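PDB 1D2Z: death domain of TUBE from Drosophila melanogaster, which binds the death domain of the kinase Pelle, which Tube recruits to the plasma membrane in the Toll pathway that sets embryonic dorsoventral polarity. Local coordinates for residues Ser3-Glu15 and Asn102-Leu114. Sequence-based numbering, arbitrary orientation.
Sequences SKYSRNTELRRVE and NERPTVGVLLQLL
Leu11 and Pro105 are joined through both backbone and side chain: Leu11 N donates to Pro105 O at 2.9 Å, nearly straight (170°), the donor tilted moderately out of the carbonyl plane. From there the leucine can be followed outward. Its CB and CG lie against the same carbonyl oxygen; CD1 turns to Pro105 CB, while CD2 rests over the backbone between Thr106 and Val107 and reaches Leu110 CD2 at 4.0 Å. With CG anti to the carbonyl carbon (chi1 -61°) and the chain extended beyond it, the end of Leu11 draws nearer to 102-114. Trp95 of helix 87-96 adds to the packing. This ties the loop leading into helix 16-27 to the start of helix 107-116, within the helical bundle of the Tube death domain. Two further bonds hold the first turn of that helix: Val107 N gives to Thr9 O at 2.9 Å, nearly collinear with the C=O bond, and Gly108 N meets Arg7 O at 2.9 Å on an in-plane lone pair. Arg7 CB sits 3.9 Å from Gly108 CA, so the chains run close here.

On the more exposed flank, Glu10 OE2 touches Arg104 CB at 3.3 Å, and water 1 links this oxygen to Arg104 O. Glu10 OE1 takes Arg12 NE in a salt bridge of 3.0 Å, met from above the carboxylate plane. Arg104 NE lies over one face of the Arg12 guanidinium, 3.7 Å from Arg12 CZ, the two guanidinium planes being 54° apart. An alanine in place of Glu10 would remove the carboxylate and is likely to leave Arg12 without this ion partner beside another arginine, its guanidinium freer to turn, and water 1 without its carboxylate acceptor.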
loop_
_atom_site.group_PDB
_atom_site.type_symbol
_atom_site.label_atom_id
_atom_site.label_comp_id
_atom_site.label_asym_id
_atom_site.label_seq_id
_atom_site.Cartn_x
_atom_site.Cartn_y
_atom_site.Cartn_z
ATOM N N SER B 3 22.680 5.786 2.486
ATOM C CA SER B 3 21.678 4.792 2.126
ATOM C C SER B 3 22.258 3.633 1.319
ATOM O O SER B 3 23.302 3.769 0.676
ATOM C CB SER B 3 20.560 5.458 1.323
ATOM O OG SER B 3 21.072 6.095 0.166
ATOM N N LYS B 4 21.560 2.500 1.342
ATOM C CA LYS B 4 21.982 1.312 0.609
ATOM C C LYS B 4 21.908 1.518 -0.904
ATOM O O LYS B 4 22.760 1.026 -1.649
ATOM C CB LYS B 4 21.126 0.105 1.008
ATOM C CG LYS B 4 21.258 -0.288 2.471
ATOM C CD LYS B 4 20.520 -1.586 2.783
ATOM C CE LYS B 4 19.011 -1.424 2.687
ATOM N NZ LYS B 4 18.298 -2.668 3.084
ATOM N N TYR B 5 20.904 2.266 -1.352
ATOM C CA TYR B 5 20.734 2.508 -2.780
ATOM C C TYR B 5 20.436 3.968 -3.082
ATOM O O TYR B 5 20.157 4.760 -2.184
ATOM C CB TYR B 5 19.592 1.638 -3.330
ATOM C CG TYR B 5 19.678 0.176 -2.936
ATOM C CD1 TYR B 5 20.620 -0.671 -3.517
ATOM C CD2 TYR B 5 18.834 -0.352 -1.958
ATOM C CE1 TYR B 5 20.723 -2.009 -3.132
ATOM C CE2 TYR B 5 18.930 -1.687 -1.565
ATOM C CZ TYR B 5 19.876 -2.508 -2.157
ATOM O OH TYR B 5 19.983 -3.828 -1.773
ATOM N N SER B 6 20.513 4.318 -4.359
ATOM C CA SER B 6 20.214 5.670 -4.801
ATOM C C SER B 6 19.064 5.581 -5.804
ATOM O O SER B 6 18.724 4.492 -6.275
ATOM C CB SER B 6 21.439 6.310 -5.458
ATOM O OG SER B 6 21.602 5.860 -6.791
ATOM N N ARG B 7 18.468 6.722 -6.127
ATOM C CA ARG B 7 17.363 6.764 -7.076
ATOM C C ARG B 7 17.746 6.192 -8.434
ATOM O O ARG B 7 16.900 5.660 -9.148
ATOM C CB ARG B 7 16.872 8.204 -7.251
ATOM C CG ARG B 7 15.907 8.666 -6.182
ATOM C CD ARG B 7 15.689 10.173 -6.251
ATOM N NE ARG B 7 14.319 10.554 -5.905
ATOM C CZ ARG B 7 13.716 10.261 -4.757
ATOM N NH1 ARG B 7 14.357 9.574 -3.823
ATOM N NH2 ARG B 7 12.469 10.660 -4.539
ATOM N N ASN B 8 19.031 6.287 -8.768
ATOM C CA ASN B 8 19.546 5.805 -10.045
ATOM C C ASN B 8 19.923 4.326 -10.068
ATOM O O ASN B 8 20.257 3.787 -11.120
ATOM C CB ASN B 8 20.741 6.656 -10.474
ATOM C CG ASN B 8 20.384 8.118 -10.615
ATOM O OD1 ASN B 8 20.527 8.896 -9.673
ATOM N ND2 ASN B 8 19.886 8.494 -11.788
ATOM N N THR B 9 19.887 3.679 -8.910
ATOM C CA THR B 9 20.212 2.259 -8.823
ATOM C C THR B 9 19.129 1.445 -9.526
ATOM O O THR B 9 17.944 1.604 -9.238
ATOM C CB THR B 9 20.285 1.808 -7.360
ATOM O OG1 THR B 9 21.273 2.588 -6.680
ATOM C CG2 THR B 9 20.629 0.323 -7.259
ATOM N N GLU B 10 19.534 0.597 -10.465
ATOM C CA GLU B 10 18.579 -0.237 -11.187
ATOM C C GLU B 10 18.043 -1.322 -10.261
ATOM O O GLU B 10 18.771 -1.828 -9.408
ATOM C CB GLU B 10 19.235 -0.856 -12.417
ATOM C CG GLU B 10 19.755 0.176 -13.405
ATOM C CD GLU B 10 20.396 -0.448 -14.629
ATOM O OE1 GLU B 10 21.109 -1.463 -14.482
ATOM O OE2 GLU B 10 20.191 0.084 -15.740
ATOM N N LEU B 11 16.764 -1.656 -10.417
ATOM C CA LEU B 11 16.130 -2.668 -9.576
ATOM C C LEU B 11 16.856 -4.009 -9.611
ATOM O O LEU B 11 16.925 -4.705 -8.598
ATOM C CB LEU B 11 14.654 -2.845 -9.952
ATOM C CG LEU B 11 13.767 -1.605 -9.787
ATOM C CD1 LEU B 11 12.319 -1.963 -10.090
ATOM C CD2 LEU B 11 13.898 -1.053 -8.373
ATOM N N ARG B 12 17.417 -4.356 -10.765
ATOM C CA ARG B 12 18.152 -5.614 -10.903
ATOM C C ARG B 12 19.446 -5.619 -10.084
ATOM O O ARG B 12 20.006 -6.678 -9.809
ATOM C CB ARG B 12 18.461 -5.909 -12.374
ATOM C CG ARG B 12 19.303 -4.859 -13.064
ATOM C CD ARG B 12 19.638 -5.280 -14.482
ATOM N NE ARG B 12 20.244 -4.190 -15.238
ATOM C CZ ARG B 12 21.168 -4.346 -16.182
ATOM N NH1 ARG B 12 21.611 -5.557 -16.497
ATOM N NH2 ARG B 12 21.636 -3.285 -16.829
ATOM N N ARG B 13 19.904 -4.432 -9.688
ATOM C CA ARG B 13 21.123 -4.290 -8.895
ATOM C C ARG B 13 20.823 -4.340 -7.404
ATOM O O ARG B 13 21.735 -4.448 -6.586
ATOM C CB ARG B 13 21.833 -2.972 -9.222
ATOM C CG ARG B 13 22.253 -2.811 -10.674
ATOM C CD ARG B 13 23.249 -3.868 -11.098
ATOM N NE ARG B 13 23.982 -3.462 -12.296
ATOM C CZ ARG B 13 24.502 -4.306 -13.183
ATOM N NH1 ARG B 13 24.372 -5.617 -13.017
ATOM N NH2 ARG B 13 25.171 -3.837 -14.228
ATOM N N VAL B 14 19.549 -4.214 -7.048
ATOM C CA VAL B 14 19.139 -4.267 -5.651
ATOM C C VAL B 14 19.268 -5.706 -5.172
ATOM O O VAL B 14 18.990 -6.643 -5.921
ATOM C CB VAL B 14 17.680 -3.784 -5.466
ATOM C CG1 VAL B 14 17.224 -3.995 -4.032
ATOM C CG2 VAL B 14 17.565 -2.314 -5.847
ATOM N N GLU B 15 19.706 -5.872 -3.928
ATOM C CA GLU B 15 19.882 -7.193 -3.350
ATOM C C GLU B 15 18.565 -7.959 -3.418
ATOM O O GLU B 15 17.506 -7.424 -3.077
ATOM C CB GLU B 15 20.372 -7.068 -1.909
ATOM C CG GLU B 15 21.115 -8.286 -1.389
ATOM C CD GLU B 15 21.931 -7.971 -0.148
ATOM O OE1 GLU B 15 22.954 -7.263 -0.281
ATOM O OE2 GLU B 15 21.549 -8.421 0.956
ATOM N N ASN B 102 18.794 2.573 -21.501
ATOM C CA ASN B 102 18.360 3.326 -20.330
ATOM C C ASN B 102 16.864 3.100 -20.132
ATOM O O ASN B 102 16.097 4.046 -19.937
ATOM C CB ASN B 102 18.657 4.818 -20.516
ATOM C CG ASN B 102 20.144 5.105 -20.656
ATOM O OD1 ASN B 102 20.892 5.070 -19.674
ATOM N ND2 ASN B 102 20.579 5.391 -21.879
ATOM N N GLU B 103 16.463 1.833 -20.199
ATOM C CA GLU B 103 15.068 1.454 -20.037
ATOM C C GLU B 103 14.871 0.599 -18.786
ATOM O O GLU B 103 13.747 0.438 -18.310
ATOM C CB GLU B 103 14.587 0.712 -21.288
ATOM C CG GLU B 103 13.095 0.388 -21.323
ATOM C CD GLU B 103 12.201 1.605 -21.482
ATOM O OE1 GLU B 103 12.669 2.645 -21.995
ATOM O OE2 GLU B 103 11.015 1.509 -21.106
ATOM N N ARG B 104 15.969 0.073 -18.246
ATOM C CA ARG B 104 15.930 -0.752 -17.037
ATOM C C ARG B 104 15.429 0.094 -15.871
ATOM O O ARG B 104 16.058 1.087 -15.506
ATOM C CB ARG B 104 17.329 -1.268 -16.699
ATOM C CG ARG B 104 17.973 -2.142 -17.755
ATOM C CD ARG B 104 17.428 -3.554 -17.714
ATOM N NE ARG B 104 18.269 -4.475 -18.476
ATOM C CZ ARG B 104 18.305 -4.540 -19.803
ATOM N NH1 ARG B 104 17.541 -3.739 -20.533
ATOM N NH2 ARG B 104 19.110 -5.406 -20.402
ATOM N N PRO B 105 14.313 -0.310 -15.245
ATOM C CA PRO B 105 13.744 0.435 -14.117
ATOM C C PRO B 105 14.682 0.612 -12.927
ATOM O O PRO B 105 15.493 -0.261 -12.620
ATOM C CB PRO B 105 12.513 -0.389 -13.755
ATOM C CG PRO B 105 12.898 -1.777 -14.169
ATOM C CD PRO B 105 13.535 -1.535 -15.502
ATOM N N THR B 106 14.537 1.751 -12.255
ATOM C CA THR B 106 15.349 2.098 -11.095
ATOM C C THR B 106 14.494 2.299 -9.845
ATOM O O THR B 106 13.266 2.374 -9.925
ATOM C CB THR B 106 16.123 3.404 -11.351
ATOM O OG1 THR B 106 15.198 4.433 -11.728
ATOM C CG2 THR B 106 17.163 3.215 -12.463
ATOM N N VAL B 107 15.164 2.416 -8.699
ATOM C CA VAL B 107 14.513 2.632 -7.412
ATOM C C VAL B 107 13.717 3.944 -7.395
ATOM O O VAL B 107 12.654 4.022 -6.772
ATOM C CB VAL B 107 15.550 2.664 -6.258
ATOM C CG1 VAL B 107 14.883 3.066 -4.945
ATOM C CG2 VAL B 107 16.217 1.297 -6.104
ATOM N N GLY B 108 14.247 4.967 -8.067
ATOM C CA GLY B 108 13.595 6.268 -8.124
ATOM C C GLY B 108 12.318 6.218 -8.943
ATOM O O GLY B 108 11.322 6.841 -8.582
ATOM N N VAL B 109 12.357 5.488 -10.057
ATOM C CA VAL B 109 11.191 5.326 -10.913
ATOM C C VAL B 109 10.147 4.487 -10.176
ATOM O O VAL B 109 8.959 4.792 -10.221
ATOM C CB VAL B 109 11.566 4.672 -12.264
ATOM C CG1 VAL B 109 10.330 4.129 -12.963
ATOM C CG2 VAL B 109 12.251 5.697 -13.158
ATOM N N LEU B 110 10.602 3.453 -9.471
ATOM C CA LEU B 110 9.695 2.593 -8.710
ATOM C C LEU B 110 8.971 3.401 -7.634
ATOM O O LEU B 110 7.748 3.340 -7.528
ATOM C CB LEU B 110 10.457 1.439 -8.056
ATOM C CG LEU B 110 9.716 0.670 -6.951
ATOM C CD1 LEU B 110 8.579 -0.149 -7.547
ATOM C CD2 LEU B 110 10.693 -0.230 -6.200
ATOM N N LEU B 111 9.730 4.179 -6.865
ATOM C CA LEU B 111 9.161 4.992 -5.793
ATOM C C LEU B 111 8.059 5.920 -6.293
ATOM O O LEU B 111 6.973 5.955 -5.724
ATOM C CB LEU B 111 10.249 5.809 -5.086
ATOM C CG LEU B 111 9.740 6.800 -4.028
ATOM C CD1 LEU B 111 9.004 6.046 -2.936
ATOM C CD2 LEU B 111 10.891 7.613 -3.432
ATOM N N GLN B 112 8.336 6.653 -7.366
ATOM C CA GLN B 112 7.356 7.579 -7.921
ATOM C C GLN B 112 6.119 6.874 -8.478
ATOM O O GLN B 112 5.006 7.385 -8.350
ATOM C CB GLN B 112 8.011 8.482 -8.962
ATOM C CG GLN B 112 8.952 9.487 -8.328
ATOM C CD GLN B 112 9.752 10.269 -9.342
ATOM O OE1 GLN B 112 9.374 11.375 -9.729
ATOM N NE2 GLN B 112 10.877 9.706 -9.767
ATOM N N LEU B 113 6.304 5.697 -9.076
ATOM C CA LEU B 113 5.163 4.935 -9.592
ATOM C C LEU B 113 4.340 4.383 -8.420
ATOM O O LEU B 113 3.116 4.351 -8.487
ATOM C CB LEU B 113 5.611 3.807 -10.527
ATOM C CG LEU B 113 6.178 4.248 -11.888
ATOM C CD1 LEU B 113 6.581 3.037 -12.704
ATOM C CD2 LEU B 113 5.141 5.071 -12.654
ATOM N N LEU B 114 5.009 3.993 -7.333
ATOM C CA LEU B 114 4.306 3.476 -6.155
ATOM C C LEU B 114 3.405 4.570 -5.581
ATOM O O LEU B 114 2.256 4.316 -5.213
ATOM C CB LEU B 114 5.299 3.001 -5.090
ATOM C CG LEU B 114 6.126 1.752 -5.411
ATOM C CD1 LEU B 114 7.177 1.541 -4.321
ATOM C CD2 LEU B 114 5.216 0.538 -5.515
HETATM O O HOH W 1 18.338 2.679 -15.835
HETATM O O HOH W 2 16.450 -2.916 -13.333
#